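Local coordinates for AP endonuclease, family protein 2 (Mycobacterium smegmatis, PDB 5TNV) that binds a magnesium ion in a xylose isomerase-like TIM barrel and may act as an endonuclease, at residues L120-P131 with E178-I188. Residues are numbered along the deposited sequence; the frame is centred on the assembly and turned at random.
Sequences LADAHRLIDLAP and ELGDHARTNGI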
ATOM      1  N   LEU A 120       9.704  27.047 -25.839  1.00  6.56           N
ATOM      2  CA  LEU A 120       8.548  27.439 -26.649  1.00  6.79           C
ATOM      3  C   LEU A 120       8.637  26.827 -28.028  1.00  6.54           C
ATOM      4  O   LEU A 120       7.637  26.302 -28.563  1.00  6.92           O
ATOM      5  CB  LEU A 120       8.484  28.966 -26.680  1.00  7.26           C
ATOM      6  CG  LEU A 120       7.343  29.570 -27.516  1.00  8.48           C
ATOM      7  CD1 LEU A 120       5.986  29.278 -26.924  1.00  9.75           C
ATOM      8  CD2 LEU A 120       7.537  31.087 -27.639  1.00  8.98           C
ATOM      9  N   ALA A 121       9.831  26.931 -28.653  1.00  6.71           N
ATOM     10  CA  ALA A 121      10.015  26.373 -29.988  1.00  6.91           C
ATOM     11  C   ALA A 121       9.806  24.837 -29.997  1.00  6.84           C
ATOM     12  O   ALA A 121       9.187  24.264 -30.917  1.00  7.04           O
ATOM     13  CB  ALA A 121      11.371  26.725 -30.558  1.00  8.18           C
ATOM     14  N   ASP A 122      10.328  24.152 -28.977  1.00  6.45           N
ATOM     15  CA  ASP A 122      10.127  22.717 -28.852  1.00  6.31           C
ATOM     16  C   ASP A 122       8.670  22.379 -28.654  1.00  6.07           C
ATOM     17  O   ASP A 122       8.180  21.374 -29.200  1.00  6.62           O
ATOM     18  CB  ASP A 122      11.031  22.167 -27.724  1.00  6.88           C
ATOM     19  CG  ASP A 122      12.493  22.149 -28.069  1.00  8.10           C
ATOM     20  OD1 ASP A 122      12.856  22.227 -29.249  1.00 10.80           O
ATOM     21  OD2 ASP A 122      13.289  22.026 -27.107  1.00 10.12           O
ATOM     22  N   ALA A 123       7.930  23.167 -27.882  1.00  6.10           N
ATOM     23  CA  ALA A 123       6.496  22.946 -27.702  1.00  5.96           C
ATOM     24  C   ALA A 123       5.773  23.017 -29.056  1.00  5.92           C
ATOM     25  O   ALA A 123       4.930  22.178 -29.363  1.00  6.08           O
ATOM     26  CB  ALA A 123       5.939  23.897 -26.699  1.00  6.67           C
ATOM     27  N   HIS A 124       6.111  24.042 -29.862  1.00  6.44           N
ATOM     28  CA  HIS A 124       5.521  24.111 -31.210  1.00  6.61           C
ATOM     29  C   HIS A 124       5.842  22.885 -32.047  1.00  6.21           C
ATOM     30  O   HIS A 124       4.981  22.356 -32.760  1.00  6.71           O
ATOM     31  CB  HIS A 124       6.001  25.391 -31.903  1.00  7.20           C
ATOM     32  CG  HIS A 124       5.289  26.625 -31.530  1.00  6.95           C
ATOM     33  ND1 HIS A 124       3.963  26.820 -31.823  1.00  7.60           N
ATOM     34  CD2 HIS A 124       5.770  27.775 -30.936  1.00  7.59           C
ATOM     35  CE1 HIS A 124       3.638  28.052 -31.419  1.00  8.04           C
ATOM     36  NE2 HIS A 124       4.706  28.627 -30.891  1.00  7.52           N
ATOM     37  N   ARG A 125       7.106  22.417 -31.966  1.00  6.14           N
ATOM     38  CA  ARG A 125       7.482  21.204 -32.713  1.00  6.43           C
ATOM     39  C   ARG A 125       6.636  20.009 -32.266  1.00  6.07           C
ATOM     40  O   ARG A 125       6.192  19.197 -33.102  1.00  6.30           O
ATOM     41  CB  ARG A 125       8.951  20.934 -32.577  1.00  6.91           C
ATOM     42  CG  ARG A 125       9.867  21.832 -33.328  1.00  9.60           C
ATOM     43  CD  ARG A 125      11.334  21.441 -33.331  1.00 11.70           C
ATOM     44  NE  ARG A 125      11.486  20.176 -34.008  1.00 13.85           N
ATOM     45  CZ  ARG A 125      11.489  19.968 -35.323  1.00 14.10           C
ATOM     46  NH1 ARG A 125      11.348  21.042 -36.109  1.00 19.05           N
ATOM     47  NH2 ARG A 125      11.631  18.724 -35.802  1.00 18.83           N
ATOM     48  N   LEU A 126       6.443  19.877 -30.955  1.00  5.79           N
ATOM     49  CA  LEU A 126       5.624  18.771 -30.428  1.00  5.96           C
ATOM     50  C   LEU A 126       4.166  18.884 -30.865  1.00  5.55           C
ATOM     51  O   LEU A 126       3.523  17.862 -31.141  1.00  6.41           O
ATOM     52  CB  LEU A 126       5.764  18.673 -28.928  1.00  5.93           C
ATOM     53  CG  LEU A 126       7.156  18.321 -28.414  1.00  7.20           C
ATOM     54  CD1 LEU A 126       7.201  18.400 -26.895  1.00 12.62           C
ATOM     55  CD2 LEU A 126       7.578  16.924 -28.847  1.00  7.56           C
ATOM     56  N   ILE A 127       3.624  20.099 -30.977  1.00  5.69           N
ATOM     57  CA  ILE A 127       2.281  20.298 -31.504  1.00  5.91           C
ATOM     58  C   ILE A 127       2.191  19.846 -32.949  1.00  6.07           C
ATOM     59  O   ILE A 127       1.154  19.295 -33.333  1.00  7.09           O
ATOM     60  CB  ILE A 127       1.823  21.740 -31.262  1.00  6.42           C
ATOM     61  CG1 ILE A 127       1.625  22.024 -29.770  1.00  6.22           C
ATOM     62  CG2 ILE A 127       0.574  22.069 -32.079  1.00  6.74           C
ATOM     63  CD1 ILE A 127       1.420  23.477 -29.405  1.00  7.20           C
ATOM     64  N   ASP A 128       3.219  20.056 -33.762  1.00  6.42           N
ATOM     65  CA  ASP A 128       3.222  19.494 -35.102  1.00  7.74           C
ATOM     66  C   ASP A 128       3.402  17.999 -35.161  1.00  7.31           C
ATOM     67  O   ASP A 128       2.784  17.352 -35.991  1.00 10.07           O
ATOM     68  CB  ASP A 128       4.320  20.192 -35.977  1.00  8.53           C
ATOM     69  CG  ASP A 128       3.831  21.544 -36.443  1.00  7.85           C
ATOM     70  OD1 ASP A 128       2.612  21.799 -36.630  1.00  9.25           O
ATOM     71  OD2 ASP A 128       4.705  22.402 -36.643  1.00 10.11           O
ATOM     72  N   LEU A 129       4.183  17.415 -34.246  1.00  6.40           N
ATOM     73  CA  LEU A 129       4.370  15.978 -34.223  1.00  6.78           C
ATOM     74  C   LEU A 129       3.162  15.219 -33.714  1.00  6.99           C
ATOM     75  O   LEU A 129       2.868  14.083 -34.172  1.00  7.26           O
ATOM     76  CB  LEU A 129       5.609  15.599 -33.361  1.00  7.02           C
ATOM     77  CG  LEU A 129       6.944  15.905 -34.061  1.00  7.65           C
ATOM     78  CD1 LEU A 129       8.083  15.987 -33.063  1.00  9.73           C
ATOM     79  CD2 LEU A 129       7.223  14.845 -35.110  1.00 12.33           C
ATOM     80  N   ALA A 130       2.459  15.790 -32.746  1.00  7.60           N
ATOM     81  CA  ALA A 130       1.389  15.057 -32.048  1.00  7.87           C
ATOM     82  C   ALA A 130       0.375  14.454 -32.964  1.00  8.22           C
ATOM     83  O   ALA A 130       0.033  13.275 -32.831  1.00  7.91           O
ATOM     84  CB  ALA A 130       0.798  15.973 -30.995  1.00  9.56           C
ATOM     85  N   PRO A 131      -0.235  15.162 -33.937  1.00  9.55           N
ATOM     86  CA  PRO A 131      -1.262  14.530 -34.737  1.00  9.97           C
ATOM     87  C   PRO A 131      -0.753  13.326 -35.540  1.00  8.57           C
ATOM     88  O   PRO A 131      -1.540  12.430 -35.822  1.00  8.25           O
ATOM     89  CB  PRO A 131      -1.719  15.634 -35.730  1.00 13.17           C
ATOM     90  CG  PRO A 131      -1.282  16.910 -35.122  1.00 12.81           C
ATOM     91  CD  PRO A 131      -0.056  16.578 -34.312  1.00 11.92           C
ATOM     92  N   GLU A 178      -0.223  31.585 -27.673  1.00  7.62           N
ATOM     93  CA  GLU A 178       0.458  31.289 -28.937  1.00  8.25           C
ATOM     94  C   GLU A 178       0.459  29.795 -29.206  1.00  7.37           C
ATOM     95  O   GLU A 178       0.180  29.308 -30.320  1.00  8.21           O
ATOM     96  CB  GLU A 178       1.893  31.832 -28.875  1.00 10.16           C
ATOM     97  CG  GLU A 178       2.751  31.645 -30.062  1.00 13.80           C
ATOM     98  CD  GLU A 178       4.191  32.125 -29.831  1.00 14.42           C
ATOM     99  OE1 GLU A 178       4.391  33.145 -29.082  1.00 17.35           O
ATOM    100  OE2 GLU A 178       4.954  31.347 -30.445  1.00 12.14           O
ATOM    101  N   LEU A 179       0.794  28.992 -28.176  1.00  7.01           N
ATOM    102  CA  LEU A 179       0.717  27.545 -28.318  1.00  6.65           C
ATOM    103  C   LEU A 179      -0.689  27.059 -28.546  1.00  6.61           C
ATOM    104  O   LEU A 179      -0.923  26.172 -29.386  1.00  7.05           O
ATOM    105  CB  LEU A 179       1.366  26.853 -27.097  1.00  6.56           C
ATOM    106  CG  LEU A 179       2.885  27.052 -26.974  1.00  6.53           C
ATOM    107  CD1 LEU A 179       3.348  26.511 -25.600  1.00  7.88           C
ATOM    108  CD2 LEU A 179       3.634  26.373 -28.100  1.00  7.67           C
ATOM    109  N   GLY A 180      -1.650  27.634 -27.827  1.00  6.76           N
ATOM    110  CA  GLY A 180      -3.030  27.249 -28.044  1.00  7.04           C
ATOM    111  C   GLY A 180      -3.523  27.506 -29.470  1.00  6.91           C
ATOM    112  O   GLY A 180      -4.277  26.682 -30.023  1.00  7.16           O
ATOM    113  N   ASP A 181      -3.136  28.634 -30.081  1.00  7.02           N
ATOM    114  CA  ASP A 181      -3.507  28.872 -31.477  1.00  7.22           C
ATOM    115  C   ASP A 181      -3.023  27.749 -32.378  1.00  6.98           C
ATOM    116  O   ASP A 181      -3.750  27.264 -33.268  1.00  7.64           O
ATOM    117  CB  ASP A 181      -2.993  30.212 -31.972  1.00  8.39           C
ATOM    118  CG  ASP A 181      -3.578  31.444 -31.369  1.00  9.56           C
ATOM    119  OD1 ASP A 181      -4.678  31.366 -30.808  1.00 11.68           O
ATOM    120  OD2 ASP A 181      -2.933  32.498 -31.491  1.00 12.60           O
ATOM    121  N   HIS A 182      -1.780  27.330 -32.173  1.00  7.11           N
ATOM    122  CA  HIS A 182      -1.158  26.263 -32.990  1.00  7.16           C
ATOM    123  C   HIS A 182      -1.860  24.932 -32.745  1.00  6.47           C
ATOM    124  O   HIS A 182      -2.160  24.197 -33.687  1.00  7.04           O
ATOM    125  CB  HIS A 182       0.341  26.269 -32.770  1.00  6.54           C
ATOM    126  CG  HIS A 182       1.129  25.394 -33.681  1.00  6.71           C
ATOM    127  ND1 HIS A 182       2.484  25.266 -33.496  1.00  7.30           N
ATOM    128  CD2 HIS A 182       0.791  24.644 -34.755  1.00  7.28           C
ATOM    129  CE1 HIS A 182       2.920  24.437 -34.460  1.00  7.44           C
ATOM    130  NE2 HIS A 182       1.931  24.060 -35.215  1.00  7.51           N
ATOM    131  N   ALA A 183      -2.089  24.647 -31.465  1.00  6.53           N
ATOM    132  CA  ALA A 183      -2.835  23.410 -31.127  1.00  6.42           C
ATOM    133  C   ALA A 183      -4.177  23.364 -31.826  1.00  6.69           C
ATOM    134  O   ALA A 183      -4.559  22.359 -32.428  1.00  7.21           O
ATOM    135  CB  ALA A 183      -2.957  23.307 -29.591  1.00  7.08           C
ATOM    136  N   ARG A 184      -4.945  24.472 -31.707  1.00  7.17           N
ATOM    137  CA  ARG A 184      -6.264  24.520 -32.330  1.00  7.24           C
ATOM    138  C   ARG A 184      -6.217  24.225 -33.825  1.00  6.76           C
ATOM    139  O   ARG A 184      -6.968  23.426 -34.363  1.00  8.01           O
ATOM    140  CB  ARG A 184      -6.917  25.869 -32.083  1.00  7.95           C
ATOM    141  CG  ARG A 184      -8.376  25.923 -32.477  1.00 11.53           C
ATOM    142  CD  ARG A 184      -8.974  27.263 -32.690  1.00 20.09           C
ATOM    143  NE  ARG A 184      -9.139  28.116 -31.585  1.00 23.96           N
ATOM    144  CZ  ARG A 184      -8.540  29.299 -31.376  1.00 18.19           C
ATOM    145  NH1 ARG A 184      -8.898  29.921 -30.273  1.00 18.59           N
ATOM    146  NH2 ARG A 184      -7.626  29.871 -32.151  1.00 23.54           N
ATOM    147  N   THR A 185      -5.277  24.864 -34.507  1.00  7.11           N
ATOM    148  CA  THR A 185      -5.110  24.640 -35.957  1.00  7.65           C
ATOM    149  C   THR A 185      -4.833  23.177 -36.269  1.00  8.13           C
ATOM    150  O   THR A 185      -5.270  22.667 -37.305  1.00  9.01           O
ATOM    151  CB  THR A 185      -3.975  25.531 -36.452  1.00  8.36           C
ATOM    152  OG1 THR A 185      -4.400  26.874 -36.226  1.00  8.89           O
ATOM    153  CG2 THR A 185      -3.652  25.286 -37.931  1.00  9.81           C
ATOM    154  N   ASN A 186      -4.113  22.489 -35.402  1.00  7.32           N
ATOM    155  CA  ASN A 186      -3.769  21.092 -35.562  1.00  7.45           C
ATOM    156  C   ASN A 186      -4.798  20.115 -35.033  1.00  7.57           C
ATOM    157  O   ASN A 186      -4.553  18.909 -35.049  1.00  9.76           O
ATOM    158  CB  ASN A 186      -2.396  20.795 -34.974  1.00  8.01           C
ATOM    159  CG  ASN A 186      -1.279  21.333 -35.841  1.00  8.56           C
ATOM    160  OD1 ASN A 186      -1.492  22.065 -36.814  1.00 10.36           O
ATOM    161  ND2 ASN A 186      -0.053  20.918 -35.553  1.00  8.36           N
ATOM    162  N   GLY A 187      -5.949  20.623 -34.609  1.00  7.69           N
ATOM    163  CA  GLY A 187      -7.026  19.761 -34.150  1.00  8.26           C
ATOM    164  C   GLY A 187      -6.777  19.157 -32.773  1.00  7.55           C
ATOM    165  O   GLY A 187      -7.458  18.159 -32.466  1.00  9.85           O
ATOM    166  N   ILE A 188      -5.888  19.707 -31.971  1.00  6.49           N
ATOM    167  CA  ILE A 188      -5.577  19.165 -30.663  1.00  6.70           C
ATOM    168  C   ILE A 188      -5.706  20.276 -29.641  1.00  6.38           C
ATOM    169  O   ILE A 188      -6.144  21.388 -29.946  1.00  6.80           O
ATOM    170  CB  ILE A 188      -4.175  18.504 -30.674  1.00  6.88           C
ATOM    171  CG1 ILE A 188      -3.031  19.482 -30.832  1.00  7.69           C
ATOM    172  CG2 ILE A 188      -4.104  17.395 -31.691  1.00  8.42           C
ATOM    173  CD1 ILE A 188      -1.685  18.946 -30.379  1.00 11.12           C
TER
HETATM  174  O   HOH W   1       0.483  23.551 -37.975  1.00 11.92           O
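Leu-179 enters helix 120-131 as a knob into a hole, set among Leu-120, Ala-123, His-124 and Ile-127. Its CD2 lies 3.7 Å from Ala-123 CB and over one face of the His-124 imidazole, only 3° off the ring normal, a CH-pi contact. Ile-127 repeats this in the other direction. Its CG2, anti to the backbone N, stands 3.7 Å from the centroid of the His-182 ring, while its CD1 turns to Leu-179. Farther along, Ile-188 CD1 packs on Ala-130 CB at 3.9 Å. Ile-127, Ala-130 and Ile-188 also touch Val-138, so the tight apolar side faces strand 137-141 of the barrel. The helix axes, 14° from parallel and 9.6 Å apart, suit neighbouring outer helices of a TIM barrel.

The other side is polar, more accessible and linked by directed bonds. Glu-178 OE2 accepts from His-124 NE2 at 2.8 Å, near the plane of the imidazole. The two histidine rings meet rim to rim, with a 2.7 Å hydrogen bond between His-124 ND1 and His-182 ND1. Because CG of His-182 is anti to its backbone N (chi1 -171°), the ring reaches across the groove, where NE2 donates to Asp-128 OD1 from above the carboxylate plane. Asn-186 ND2 bonds to that same OD1 and to Ile-127 O, and a water bridges Asp-128 OD1 to Asn-186 OD1.

Beyond Asn-186, Gly-187 closes a Schellman motif that brings Ile-188 back toward the barrel. Both NE2 atoms donate to carboxylates and the ND1-ND1 bond needs one more hydrogen, three in all where two neutral imidazoles carry two; one ring is therefore probably cationic, a charge the carboxylates at the two ends would favour.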